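Local coordinates for protein complement C1r subcomponent (Homo sapiens, PDB 6F1D) that cleaves and activates C1s as a serine protease of the complement C1 complex, here represented by its calcium-binding CUB2 domain, at residues G13-L18 / R106-R111; Y32-E37 / N91-L96; R38-H43 / Y112-I117. All coordinates share one frame; numbering follows the deposited sequence.

In the fold
The three contacts belong to the two sheets of one CUB domain. Contacts 1 and 3 lie in the same antiparallel sheet and share strand 109-116, which pairs with strand 13-16 near its start and with strand 40-46 toward its end; their centres are about 19 Å apart. Contact 2 belongs to the facing sheet, its centre about 14 Å from that of contact 1 and about 11 Å from that of contact 3. Packing joins the layers, with Ile15 CG2 3.5 Å from Tyr32 CD1 and Ile34 CG2 3.7 Å from Leu42 CD2. The sodium ion is bound within contact 1 by Ser17 and Leu18; the calcium ion is separate, about 10 Å from Gly107.

Contact 1 (G13-L18 / R106-R111); sequences GYISSL and RGWKLR. With NA (sodium ion), chain C.
Ser17 and Trp108 meet where an edge strand of the CUB beta-sandwich runs out into the sodium site. Strand 13-16 pairs antiparallel with strand 109-111, and Ser17 and Leu18 continue to the metal. Ile15 and Leu110 form the hydrogen-bonded pair, Ile15 N reaching Leu110 O at 2.9 Å and Ile15 O accepting from Leu110 N; a bond from Ser17 N to Trp108 O prolongs the pairing.

The Ser17 hydroxyl does double duty. Held between the backbone N and the carbonyl carbon (chi1 51°), OG accepts from Trp108 N at 3.0 Å. The same OG binds the sodium ion at 2.8 Å, and Leu18 O binds it at 2.7 Å. Serine is also slim enough for CB to sit over the five-membered ring of Trp108, 3.8 Å from its centroid, in a CH-pi contact. Gly107 suits its place because a CB there would run into Ser17 OG.

On the face that bears Tyr14, Lys109 stretches out until its CE is 3.7 Å from Tyr14 CD2. Its NZ then stands over the Tyr14 ring, 5.0 Å from the centroid, as a cation-pi partner. Arg111 CD adds an off-centre CH-pi contact to this ring.

Ile15 and Leu110 lie side by side on the other face, where Ile15 CG2 meets Trp108 CZ3 at 3.9 Å. This apolar face turns to the second sheet: Ile15 packs on Tyr32 and Ile34 of strand 29-35, Leu110 on Leu95, and Trp108 stands edge-to-face with Tyr32 and Phe97, while strand 40-46 flanks strand 109-116.

Contact 2 (Y32-E37 / N91-L96); sequences YSIRVE and NAVDLL
The guanidinium of Arg35 lies with one face over Ala92 CB and presents its edge to Asp94 OD2 and Val93 O, while the ring of Tyr32 has Leu95 O at its edge, 3.6 Å from Tyr32 CD2. Ala92 is small enough to let the arginine fold across it: the chain bends at chi2 (-74°), bringing Arg35 CD within 3.7 Å of Ala92 CB.

Arg35 NH2 makes the main bond of the salt bridge, 2.9 Å to the syn lone pair of Asp94 OD2, with the guanidinium and carboxylate planes 83° apart. The remaining bonds to this carboxylate, from NH1 to OD2 and from NH2 to OD1, are weak, as is that from NH1 to Val93 O. NH1 is more firmly tied to its own strand, donating at 3.0 Å to Ile34 O from above the carbonyl plane. Ile34 O thus takes two donors, the other being Val93 N across the strands. Asp94 is gripped from a second direction by Ser33, whose OG donates at 2.8 Å to Asp94 OD1 from above the carboxylate plane. Aspartate suits this place, having an oxygen for each neighbour, and the arginine probably stabilises its negative charge.

Beyond strand 32-35, Asn91 pairs with Val36 twice: its backbone O accepts from Val36 N at 3.0 Å, and its side-chain ND2 donates to Val36 O at 3.1 Å. A water donates to both carbonyls, lying 2.6 Å from Val36 O.

Tyr32, Ile34, Val93 and Leu95 occupy the opposite face, which packs on Leu42, Leu110 and Trp108. The mostly polar face of Ser33, Arg35 and Asp94, and the largely apolar one turned to the second sheet, fit one layer of a two-sheet CUB beta-sandwich.

Contact 3 (R38-H43 / Y112-I117); sequences RGLTLH and YTTEII
From Gly39 beside Ile117 to His43 beside Thr113, the two chains run antiparallel, the N-to-C directions of strands 40-43 and 112-116 making an angle of 146° in one sheet of the CUB beta-sandwich. Thr41 with Glu115 and His43 with Thr113 are the hydrogen-bonded pairs; Leu40 with Ile116 and Leu42 with Thr114 are the non-hydrogen-bonded ones.

On one face a diagonal polar link spans the strands. His43 NE2 donates to Glu115 OE1 at 2.6 Å, using the anti lone pair of the oxygen, which lies near the imidazole plane; ring and carboxylate planes are 42° apart. Glutamate has the length for this reach, its CG anti to the backbone N (chi1 168°) and the chain extended beyond. Thr41 CG2 lies against its base, 3.5 Å from Glu115 CB, and the beta-branched threonine thus flanks the link. So close a carboxylate would favour a positively charged imidazole. An alanine in place of His43 would probably leave the Glu115 carboxylate without this hydrogen-bond mate and freer to turn.

On the face of Leu40 and Leu42 the contacts are made by carbon atoms. Leu42 CD2 touches Tyr112 CD1 at 3.4 Å and Thr114 CG2 at 3.6 Å, while Leu40 CD2 meets Ile116 CG1 at 3.6 Å. Leucine suits both positions because its branched end can touch more than one residue of the other strand. The polar ends find partners in the loop that leads into strand 13-16: Tyr112 OH bonds to Glu10 O and Thr114 OG1 to Ala11 O. Leu42 and Tyr112 also reach Ile34 of the facing sheet.

Across from the C-terminal Ile117, Gly39 has backbone angles that call for glycine. Its carbonyl O accepts from Ile117 N at 2.9 Å, and Ile117 CD1 lies 3.9 Å from Gly39 CA.

Contact 1 (G13-L18 / R106-R111)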
# COMPACT_ATOMS: atom_id res chain seq x y z
N GLY A 13 -1.94 -4.93 11.92
CA GLY A 13 -3.20 -4.31 11.52
C GLY A 13 -3.44 -4.43 10.04
O GLY A 13 -2.61 -4.92 9.28
N TYR A 14 -4.60 -3.94 9.62
CA TYR A 14 -4.98 -3.95 8.22
C TYR A 14 -4.95 -2.52 7.69
O TYR A 14 -5.32 -1.56 8.38
CB TYR A 14 -6.38 -4.53 8.01
CG TYR A 14 -6.55 -6.01 8.25
CD1 TYR A 14 -7.13 -6.47 9.44
CD2 TYR A 14 -6.17 -6.95 7.30
CE1 TYR A 14 -7.32 -7.81 9.67
CE2 TYR A 14 -6.36 -8.31 7.52
CZ TYR A 14 -6.92 -8.72 8.71
OH TYR A 14 -7.11 -10.04 8.93
N ILE A 15 -4.54 -2.39 6.44
CA ILE A 15 -4.53 -1.11 5.75
C ILE A 15 -5.13 -1.36 4.38
O ILE A 15 -4.75 -2.33 3.73
CB ILE A 15 -3.09 -0.56 5.62
CG1 ILE A 15 -2.36 -0.65 6.97
CG2 ILE A 15 -3.12 0.83 4.98
CD1 ILE A 15 -0.97 -0.05 6.96
N SER A 16 -6.04 -0.49 3.93
CA SER A 16 -6.57 -0.71 2.59
C SER A 16 -6.84 0.63 1.90
O SER A 16 -6.91 1.68 2.54
CB SER A 16 -7.84 -1.58 2.65
OG SER A 16 -8.85 -0.94 3.42
N SER A 17 -7.00 0.57 0.59
CA SER A 17 -7.45 1.72 -0.15
C SER A 17 -8.89 2.09 0.21
O SER A 17 -9.68 1.28 0.67
CB SER A 17 -7.33 1.46 -1.66
OG SER A 17 -7.96 0.25 -2.02
N LEU A 18 -9.24 3.35 -0.05
CA LEU A 18 -10.57 3.85 0.29
C LEU A 18 -11.67 3.06 -0.43
O LEU A 18 -11.58 2.80 -1.64
CB LEU A 18 -10.66 5.31 -0.09
CG LEU A 18 -9.97 6.26 0.88
CD1 LEU A 18 -9.92 7.65 0.27
CD2 LEU A 18 -10.70 6.28 2.24
N ARG A 106 -10.73 -2.25 -8.00
CA ARG A 106 -11.18 -2.60 -6.66
C ARG A 106 -10.20 -2.16 -5.58
O ARG A 106 -10.63 -2.00 -4.43
CB ARG A 106 -11.44 -4.10 -6.57
CG ARG A 106 -12.57 -4.55 -7.52
CD ARG A 106 -12.74 -6.02 -7.51
NE ARG A 106 -13.67 -6.40 -6.46
CZ ARG A 106 -13.95 -7.66 -6.14
NH1 ARG A 106 -13.36 -8.65 -6.80
NH2 ARG A 106 -14.82 -7.92 -5.17
N GLY A 107 -8.91 -1.97 -5.89
CA GLY A 107 -7.97 -1.44 -4.89
C GLY A 107 -7.15 -2.51 -4.18
O GLY A 107 -6.96 -3.62 -4.70
N TRP A 108 -6.68 -2.24 -2.97
CA TRP A 108 -5.76 -3.19 -2.35
C TRP A 108 -6.03 -3.19 -0.86
O TRP A 108 -6.59 -2.23 -0.31
CB TRP A 108 -4.29 -2.80 -2.63
CG TRP A 108 -4.06 -1.35 -2.30
CD1 TRP A 108 -4.23 -0.30 -3.15
CD2 TRP A 108 -3.70 -0.78 -1.03
NE1 TRP A 108 -3.93 0.88 -2.51
CE2 TRP A 108 -3.63 0.62 -1.21
CE3 TRP A 108 -3.39 -1.32 0.23
CZ2 TRP A 108 -3.29 1.49 -0.18
CZ3 TRP A 108 -3.06 -0.43 1.25
CH2 TRP A 108 -3.00 0.95 1.02
N LYS A 109 -5.59 -4.26 -0.21
CA LYS A 109 -5.68 -4.37 1.23
C LYS A 109 -4.51 -5.24 1.67
O LYS A 109 -4.22 -6.25 1.01
CB LYS A 109 -7.01 -5.02 1.64
CG LYS A 109 -7.16 -5.31 3.13
CD LYS A 109 -8.63 -5.57 3.45
CE LYS A 109 -8.83 -6.04 4.87
NZ LYS A 109 -10.27 -6.37 5.13
N LEU A 110 -3.88 -4.87 2.78
CA LEU A 110 -2.75 -5.64 3.31
C LEU A 110 -2.95 -5.79 4.81
O LEU A 110 -3.68 -5.02 5.44
CB LEU A 110 -1.40 -4.95 3.04
CG LEU A 110 -1.14 -3.61 3.70
CD1 LEU A 110 -0.60 -3.80 5.12
CD2 LEU A 110 -0.07 -2.82 2.86
N ARG A 111 -2.31 -6.81 5.35
CA ARG A 111 -2.12 -6.96 6.79
C ARG A 111 -0.63 -6.84 7.08
O ARG A 111 0.19 -7.51 6.44
CB ARG A 111 -2.62 -8.31 7.30
CG ARG A 111 -2.33 -8.56 8.80
CD ARG A 111 -3.32 -9.53 9.45
NE ARG A 111 -3.21 -9.48 10.91
CZ ARG A 111 -2.56 -10.38 11.64
NH1 ARG A 111 -1.98 -11.43 11.06
NH2 ARG A 111 -2.52 -10.23 12.95
NA NA C . -10.58 0.68 -2.89

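Contact 2 (Y32-E37 / N91-L96)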
# COMPACT_ATOMS: atom_id res chain seq x y z
N TYR A 32 0.03 6.49 3.85
CA TYR A 32 -0.19 5.62 5.00
C TYR A 32 1.16 5.35 5.65
O TYR A 32 2.08 4.90 4.97
CB TYR A 32 -0.79 4.29 4.56
CG TYR A 32 -2.03 4.40 3.70
CD1 TYR A 32 -3.28 4.23 4.26
CD2 TYR A 32 -1.94 4.63 2.32
CE1 TYR A 32 -4.44 4.32 3.48
CE2 TYR A 32 -3.10 4.71 1.53
CZ TYR A 32 -4.33 4.55 2.12
OH TYR A 32 -5.47 4.65 1.36
N SER A 33 1.29 5.62 6.93
CA SER A 33 2.55 5.38 7.62
C SER A 33 2.37 4.31 8.67
O SER A 33 1.38 4.32 9.42
CB SER A 33 3.08 6.67 8.29
OG SER A 33 3.25 7.71 7.32
N ILE A 34 3.35 3.42 8.79
CA ILE A 34 3.44 2.46 9.89
C ILE A 34 4.68 2.77 10.69
O ILE A 34 5.78 2.88 10.12
CB ILE A 34 3.51 1.01 9.37
CG1 ILE A 34 2.44 0.79 8.31
CG2 ILE A 34 3.40 0.03 10.56
CD1 ILE A 34 2.55 -0.63 7.69
N ARG A 35 4.53 2.92 11.99
CA ARG A 35 5.68 3.23 12.84
C ARG A 35 5.57 2.34 14.07
O ARG A 35 4.61 2.47 14.83
CB ARG A 35 5.70 4.71 13.24
CG ARG A 35 5.89 5.69 12.04
CD ARG A 35 7.33 5.62 11.58
NE ARG A 35 7.67 6.57 10.52
CZ ARG A 35 7.24 6.50 9.26
NH1 ARG A 35 6.43 5.50 8.88
NH2 ARG A 35 7.63 7.44 8.39
N VAL A 36 6.54 1.45 14.28
CA VAL A 36 6.51 0.57 15.45
C VAL A 36 7.84 0.72 16.18
O VAL A 36 8.73 1.46 15.76
CB VAL A 36 6.21 -0.89 15.08
CG1 VAL A 36 4.83 -0.99 14.39
CG2 VAL A 36 7.26 -1.44 14.14
N GLU A 37 7.96 0.05 17.32
CA GLU A 37 9.12 0.35 18.15
C GLU A 37 10.38 -0.28 17.55
O GLU A 37 10.33 -1.29 16.85
CB GLU A 37 8.91 -0.11 19.60
CG GLU A 37 10.17 -0.02 20.50
CD GLU A 37 10.84 1.38 20.64
OE1 GLU A 37 11.47 1.61 21.69
OE2 GLU A 37 10.76 2.24 19.72
N ASN A 91 11.34 -0.75 11.00
CA ASN A 91 10.22 -0.38 11.87
C ASN A 91 9.43 0.82 11.35
O ASN A 91 8.55 1.30 12.07
CB ASN A 91 10.73 -0.08 13.28
CG ASN A 91 11.58 1.17 13.33
OD1 ASN A 91 12.32 1.45 12.41
ND2 ASN A 91 11.45 1.94 14.41
N ALA A 92 9.71 1.31 10.14
CA ALA A 92 9.06 2.51 9.60
C ALA A 92 8.78 2.26 8.13
O ALA A 92 9.71 2.14 7.33
CB ALA A 92 9.97 3.74 9.74
N VAL A 93 7.50 2.15 7.78
CA VAL A 93 7.09 1.92 6.40
C VAL A 93 6.15 3.05 5.98
O VAL A 93 5.39 3.57 6.81
CB VAL A 93 6.42 0.54 6.27
CG1 VAL A 93 5.66 0.37 4.97
CG2 VAL A 93 7.54 -0.54 6.42
N ASP A 94 6.25 3.49 4.73
CA ASP A 94 5.24 4.40 4.20
C ASP A 94 4.70 3.81 2.90
O ASP A 94 5.47 3.27 2.10
CB ASP A 94 5.79 5.78 3.96
CG ASP A 94 6.25 6.47 5.27
OD1 ASP A 94 5.51 7.37 5.77
OD2 ASP A 94 7.35 6.12 5.78
N LEU A 95 3.39 3.87 2.72
CA LEU A 95 2.75 3.56 1.44
C LEU A 95 2.16 4.84 0.87
O LEU A 95 1.49 5.58 1.59
CB LEU A 95 1.65 2.53 1.58
CG LEU A 95 2.19 1.20 2.10
CD1 LEU A 95 1.99 1.22 3.59
CD2 LEU A 95 1.41 0.06 1.45
N LEU A 96 2.44 5.10 -0.39
CA LEU A 96 1.92 6.25 -1.11
C LEU A 96 1.04 5.66 -2.20
O LEU A 96 1.50 4.82 -2.96
CB LEU A 96 3.05 7.07 -1.74
CG LEU A 96 4.07 7.73 -0.83
CD1 LEU A 96 4.86 8.73 -1.67
CD2 LEU A 96 3.34 8.40 0.34
O HOH W 1 8.90 3.67 14.32

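Contact 3 (R38-H43 / Y112-I117)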
# COMPACT_ATOMS: atom_id res chain seq x y z
N ARG A 38 11.51 0.40 17.79
CA ARG A 38 12.81 -0.14 17.43
C ARG A 38 12.94 -1.56 17.98
O ARG A 38 12.42 -1.89 19.05
CB ARG A 38 13.92 0.75 18.00
CG ARG A 38 15.33 0.38 17.57
CD ARG A 38 16.31 1.54 17.75
NE ARG A 38 15.88 2.73 17.02
CZ ARG A 38 15.88 3.96 17.53
NH1 ARG A 38 16.29 4.17 18.78
NH2 ARG A 38 15.45 4.98 16.79
N GLY A 39 13.62 -2.42 17.22
CA GLY A 39 13.69 -3.81 17.59
C GLY A 39 12.52 -4.65 17.14
O GLY A 39 12.47 -5.83 17.48
N LEU A 40 11.57 -4.07 16.41
CA LEU A 40 10.58 -4.84 15.67
C LEU A 40 10.78 -4.55 14.20
O LEU A 40 11.22 -3.47 13.82
CB LEU A 40 9.16 -4.46 16.07
CG LEU A 40 8.63 -4.76 17.47
CD1 LEU A 40 7.21 -4.29 17.52
CD2 LEU A 40 8.71 -6.25 17.84
N THR A 41 10.45 -5.53 13.37
CA THR A 41 10.50 -5.35 11.93
C THR A 41 9.14 -5.67 11.33
O THR A 41 8.42 -6.54 11.82
CB THR A 41 11.60 -6.22 11.29
OG1 THR A 41 11.46 -6.23 9.87
CG2 THR A 41 11.52 -7.63 11.79
N LEU A 42 8.79 -4.96 10.27
CA LEU A 42 7.45 -5.02 9.69
C LEU A 42 7.44 -5.99 8.52
O LEU A 42 8.36 -5.99 7.70
CB LEU A 42 6.98 -3.65 9.22
CG LEU A 42 6.64 -2.79 10.42
CD1 LEU A 42 6.76 -1.34 9.98
CD2 LEU A 42 5.19 -3.16 10.83
N HIS A 43 6.43 -6.86 8.52
CA HIS A 43 6.11 -7.76 7.42
C HIS A 43 4.77 -7.36 6.82
O HIS A 43 3.79 -7.13 7.57
CB HIS A 43 6.04 -9.21 7.91
CG HIS A 43 7.35 -9.77 8.34
ND1 HIS A 43 7.97 -10.81 7.69
CD2 HIS A 43 8.14 -9.47 9.40
CE1 HIS A 43 9.09 -11.12 8.31
NE2 HIS A 43 9.22 -10.31 9.35
N TYR A 112 -0.28 -6.00 8.05
CA TYR A 112 1.10 -5.95 8.52
C TYR A 112 1.18 -6.62 9.88
O TYR A 112 0.23 -6.58 10.68
CB TYR A 112 1.61 -4.51 8.56
CG TYR A 112 1.11 -3.67 9.71
CD1 TYR A 112 1.78 -3.67 10.93
CD2 TYR A 112 -0.00 -2.84 9.56
CE1 TYR A 112 1.32 -2.89 12.00
CE2 TYR A 112 -0.46 -2.07 10.62
CZ TYR A 112 0.20 -2.10 11.83
OH TYR A 112 -0.24 -1.33 12.88
N THR A 113 2.31 -7.28 10.12
CA THR A 113 2.60 -7.88 11.41
C THR A 113 4.01 -7.47 11.77
O THR A 113 4.77 -7.02 10.90
CB THR A 113 2.48 -9.40 11.37
OG1 THR A 113 3.18 -9.89 10.20
CG2 THR A 113 0.97 -9.84 11.32
N THR A 114 4.40 -7.71 13.01
CA THR A 114 5.74 -7.35 13.45
C THR A 114 6.47 -8.59 13.94
O THR A 114 5.88 -9.50 14.54
CB THR A 114 5.72 -6.27 14.54
OG1 THR A 114 4.78 -6.64 15.56
CG2 THR A 114 5.27 -4.93 13.97
N GLU A 115 7.75 -8.62 13.64
CA GLU A 115 8.66 -9.66 14.05
C GLU A 115 9.60 -9.07 15.08
O GLU A 115 10.10 -7.93 14.92
CB GLU A 115 9.44 -10.20 12.85
CG GLU A 115 10.62 -11.10 13.22
CD GLU A 115 11.57 -11.35 12.04
OE1 GLU A 115 11.18 -11.13 10.87
OE2 GLU A 115 12.72 -11.77 12.29
N ILE A 116 9.83 -9.83 16.14
CA ILE A 116 10.66 -9.41 17.25
C ILE A 116 12.12 -9.69 16.89
O ILE A 116 12.47 -10.83 16.56
CB ILE A 116 10.26 -10.14 18.54
CG1 ILE A 116 8.92 -9.61 19.05
CG2 ILE A 116 11.35 -9.99 19.57
CD1 ILE A 116 7.74 -10.43 18.61
N ILE A 117 12.95 -8.66 16.92
CA ILE A 117 14.37 -8.82 16.63
C ILE A 117 15.09 -9.40 17.83
O ILE A 117 15.82 -10.38 17.71
CB ILE A 117 14.99 -7.49 16.22
CG1 ILE A 117 14.54 -7.12 14.80
CG2 ILE A 117 16.49 -7.55 16.32
CD1 ILE A 117 14.93 -5.70 14.41